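4-hydroxy-3-methylbut-2-enyl diphosphate reductase (Aquifex aeolicus, PDB 3DNF) catalyses the last step of the non-mevalonate isoprenoid pathway, reducing HMBPP to isopentenyl and dimethylallyl diphosphate with the help of an iron-sulfur cluster. Local coordinates at residues K33-P39 and D67-R72. Numbering follows the deposited sequence.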
ATOM      1  N   LYS B  33     -22.059  41.939   9.101  1.00 31.18           N
ATOM      2  CA  LYS B  33     -20.850  41.673   9.880  1.00 31.46           C
ATOM      3  C   LYS B  33     -20.118  40.439   9.307  1.00 31.33           C
ATOM      4  O   LYS B  33     -20.781  39.456   8.949  1.00 30.47           O
ATOM      5  CB  LYS B  33     -21.225  41.442  11.326  1.00 31.96           C
ATOM      6  CG  LYS B  33     -20.065  41.153  12.267  1.00 33.59           C
ATOM      7  CD  LYS B  33     -20.452  41.502  13.692  1.00 35.47           C
ATOM      8  CE  LYS B  33     -19.390  41.030  14.683  1.00 38.82           C
ATOM      9  NZ  LYS B  33     -19.597  41.613  16.030  1.00 41.44           N
ATOM     10  N   VAL B  34     -18.786  40.516   9.237  1.00 29.70           N
ATOM     11  CA  VAL B  34     -17.948  39.403   8.700  1.00 28.96           C
ATOM     12  C   VAL B  34     -17.403  38.475   9.789  1.00 28.77           C
ATOM     13  O   VAL B  34     -16.668  38.900  10.706  1.00 28.79           O
ATOM     14  CB  VAL B  34     -16.762  39.935   7.815  1.00 29.73           C
ATOM     15  CG1 VAL B  34     -15.926  38.735   7.287  1.00 29.68           C
ATOM     16  CG2 VAL B  34     -17.301  40.832   6.650  1.00 32.94           C
ATOM     17  N   TYR B  35     -17.716  37.181   9.622  1.00 28.38           N
ATOM     18  CA  TYR B  35     -17.253  36.154  10.570  1.00 28.01           C
ATOM     19  C   TYR B  35     -16.502  35.090   9.795  1.00 29.00           C
ATOM     20  O   TYR B  35     -16.832  34.777   8.653  1.00 28.08           O
ATOM     21  CB  TYR B  35     -18.425  35.437  11.204  1.00 27.38           C
ATOM     22  CG  TYR B  35     -19.269  36.261  12.123  1.00 29.15           C
ATOM     23  CD1 TYR B  35     -19.023  36.279  13.471  1.00 29.01           C
ATOM     24  CD2 TYR B  35     -20.362  36.980  11.619  1.00 26.46           C
ATOM     25  CE1 TYR B  35     -19.838  37.015  14.350  1.00 29.14           C
ATOM     26  CE2 TYR B  35     -21.155  37.711  12.461  1.00 25.10           C
ATOM     27  CZ  TYR B  35     -20.907  37.734  13.818  1.00 29.62           C
ATOM     28  OH  TYR B  35     -21.702  38.438  14.690  1.00 31.81           O
ATOM     29  N   THR B  36     -15.507  34.514  10.482  1.00 28.41           N
ATOM     30  CA  THR B  36     -14.952  33.234  10.086  1.00 30.21           C
ATOM     31  C   THR B  36     -15.697  32.238  10.944  1.00 29.88           C
ATOM     32  O   THR B  36     -16.178  32.544  12.057  1.00 28.93           O
ATOM     33  CB  THR B  36     -13.377  33.153  10.309  1.00 28.92           C
ATOM     34  OG1 THR B  36     -13.039  33.383  11.683  1.00 33.67           O
ATOM     35  CG2 THR B  36     -12.628  34.151   9.384  1.00 29.85           C
ATOM     36  N   LEU B  37     -15.897  31.063  10.385  1.00 32.69           N
ATOM     37  CA  LEU B  37     -16.584  30.020  11.134  0.50 33.15           C
ATOM     38  C   LEU B  37     -15.588  29.338  12.065  1.00 33.40           C
ATOM     39  O   LEU B  37     -14.900  28.380  11.663  1.00 34.34           O
ATOM     40  CB  LEU B  37     -17.188  29.011  10.166  0.50 33.97           C
ATOM     41  CG  LEU B  37     -18.439  29.398   9.404  0.50 35.01           C
ATOM     42  CD1 LEU B  37     -18.788  28.248   8.430  0.50 35.69           C
ATOM     43  CD2 LEU B  37     -19.583  29.643  10.401  0.50 35.71           C
ATOM     44  N   GLY B  38     -15.515  29.849  13.281  1.00 33.12           N
ATOM     45  CA  GLY B  38     -14.470  29.527  14.262  1.00 33.34           C
ATOM     46  C   GLY B  38     -13.237  30.377  13.937  1.00 34.28           C
ATOM     47  O   GLY B  38     -13.191  31.022  12.880  1.00 32.33           O
ATOM     48  N   PRO B  39     -12.224  30.354  14.808  1.00 33.14           N
ATOM     49  CA  PRO B  39     -10.991  31.126  14.545  1.00 34.59           C
ATOM     50  C   PRO B  39     -10.288  30.590  13.301  1.00 34.62           C
ATOM     51  O   PRO B  39     -10.196  29.375  13.094  1.00 35.10           O
ATOM     52  CB  PRO B  39     -10.156  30.879  15.795  1.00 34.68           C
ATOM     53  CG  PRO B  39     -10.615  29.556  16.270  1.00 35.75           C
ATOM     54  CD  PRO B  39     -12.099  29.579  16.054  1.00 34.64           C
ATOM     55  N   ASP B  67     -25.360  38.617   7.224  1.00 30.10           N
ATOM     56  CA  ASP B  67     -23.948  38.550   7.631  1.00 30.34           C
ATOM     57  C   ASP B  67     -23.111  37.647   6.692  1.00 29.51           C
ATOM     58  O   ASP B  67     -23.655  36.843   5.944  1.00 30.54           O
ATOM     59  CB  ASP B  67     -23.750  38.093   9.102  1.00 29.61           C
ATOM     60  CG  ASP B  67     -24.207  39.141  10.129  1.00 31.30           C
ATOM     61  OD1 ASP B  67     -24.393  40.350   9.777  1.00 31.11           O
ATOM     62  OD2 ASP B  67     -24.374  38.749  11.306  1.00 31.26           O
ATOM     63  N   THR B  68     -21.796  37.805   6.731  1.00 28.60           N
ATOM     64  CA  THR B  68     -20.907  36.991   5.877  1.00 28.47           C
ATOM     65  C   THR B  68     -20.271  35.944   6.783  1.00 28.29           C
ATOM     66  O   THR B  68     -19.869  36.249   7.906  1.00 30.09           O
ATOM     67  CB  THR B  68     -19.788  37.847   5.245  1.00 28.60           C
ATOM     68  OG1 THR B  68     -20.370  38.732   4.291  1.00 30.14           O
ATOM     69  CG2 THR B  68     -18.722  36.947   4.519  1.00 28.63           C
ATOM     70  N   VAL B  69     -20.270  34.683   6.339  1.00 29.95           N
ATOM     71  CA  VAL B  69     -19.494  33.675   7.071  0.60 27.87           C
ATOM     72  C   VAL B  69     -18.490  33.025   6.129  1.00 29.30           C
ATOM     73  O   VAL B  69     -18.780  32.729   4.966  1.00 29.59           O
ATOM     74  CB  VAL B  69     -20.373  32.583   7.756  0.60 28.03           C
ATOM     75  CG1 VAL B  69     -21.166  33.172   8.940  0.60 26.55           C
ATOM     76  CG2 VAL B  69     -21.267  31.984   6.719  0.60 27.17           C
ATOM     77  N   ILE B  70     -17.265  32.876   6.644  1.00 28.99           N
ATOM     78  CA  ILE B  70     -16.136  32.293   5.892  1.00 30.08           C
ATOM     79  C   ILE B  70     -15.820  30.875   6.357  1.00 30.62           C
ATOM     80  O   ILE B  70     -15.461  30.628   7.544  1.00 30.84           O
ATOM     81  CB  ILE B  70     -14.888  33.201   5.939  1.00 30.27           C
ATOM     82  CG1 ILE B  70     -15.250  34.612   5.397  1.00 31.06           C
ATOM     83  CG2 ILE B  70     -13.716  32.581   5.129  1.00 30.92           C
ATOM     84  CD1 ILE B  70     -14.478  35.715   6.070  1.00 36.67           C
ATOM     85  N   ILE B  71     -15.987  29.936   5.435  1.00 32.66           N
ATOM     86  CA  ILE B  71     -15.666  28.502   5.737  1.00 33.17           C
ATOM     87  C   ILE B  71     -14.135  28.386   5.810  1.00 31.90           C
ATOM     88  O   ILE B  71     -13.463  28.859   4.905  1.00 32.58           O
ATOM     89  CB  ILE B  71     -16.214  27.584   4.650  1.00 33.46           C
ATOM     90  CG1 ILE B  71     -17.762  27.715   4.590  1.00 33.78           C
ATOM     91  CG2 ILE B  71     -15.726  26.081   4.874  1.00 34.14           C
ATOM     92  CD1 ILE B  71     -18.432  26.856   3.523  1.00 35.39           C
ATOM     93  N   ARG B  72     -13.610  27.735   6.862  1.00 32.84           N
ATOM     94  CA  ARG B  72     -12.174  27.660   7.027  0.70 33.56           C
ATOM     95  C   ARG B  72     -11.549  26.689   6.032  1.00 33.50           C
ATOM     96  O   ARG B  72     -12.262  25.917   5.355  1.00 34.06           O
ATOM     97  CB  ARG B  72     -11.796  27.279   8.465  0.70 33.18           C
ATOM     98  CG  ARG B  72     -12.326  28.273   9.540  0.70 36.51           C
ATOM     99  CD  ARG B  72     -11.752  27.955  10.889  0.70 38.66           C
ATOM    100  NE  ARG B  72     -12.157  26.642  11.405  0.70 43.03           N
ATOM    101  CZ  ARG B  72     -12.105  26.301  12.690  0.70 42.90           C
ATOM    102  NH1 ARG B  72     -11.728  27.176  13.602  0.70 40.01           N
ATOM    103  NH2 ARG B  72     -12.481  25.084  13.074  0.70 47.93           N
TER
HETATM  104  O   HOH W   1     -24.012  39.628  13.650  1.00 26.91           O
HETATM  105  O   HOH W   2     -15.099  26.450   9.035  1.00 27.15           O
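Four backbone hydrogen bonds join Lys33-Leu37 to Thr68-Ile70: Thr68 N to Lys33 O, Tyr35 N to Thr68 O, Ile70 N to Tyr35 O and Leu37 N to Ile70 O, all within 2.8–2.9 Å. Two polar side chains extend this pairing. At the start, Asp67 OD1 accepts a hydrogen bond from Lys33 N (2.9 Å), which meets it from above the carboxylate plane. Its other oxygen, OD2, also held by Lys64 N, accepts a hydrogen bond from a water that is also hydrogen-bonded to Tyr35 OH (2.8 Å); the carboxylate and ring planes are 45° apart, with OD2 at the ring edge near CE2. An alanine in place of Asp67 would probably leave Lys33 N without this acceptor and the water without one of its holds. At the far end, Arg72 bends at chi3 (-64°), bringing NH1 to Pro39 O at 2.7 Å, with Leu37 O over one face of the guanidinium; NH2 hydrogen-bonds to NE2 of His74, a residue predicted to bind the substrate.

The register Val34-Thr68, Tyr35-Val69, Thr36-Ile70, with strand axes 23° apart, shows that strands 34-36 and 68-71 run parallel; flanked by strands 55-57 and 90-93, they form the middle of a four-stranded parallel sheet in an open alpha/beta lobe of the trilobal enzyme. The C-terminal ends of these strands point toward the iron-sulfur cluster: the side chain of Arg72 lies about 9 Å from it.

Apolar contacts divide by face. Beside Val34 and Thr36, Ile70 brings CD1 to within 3.6 Å of Val34 CG1, and helix 14-26 packs on this side. On the face bearing Tyr35 and Val69, Leu37 CD2 rests 4.0 Å from Val69 CB; Phe63 touches both of these residues.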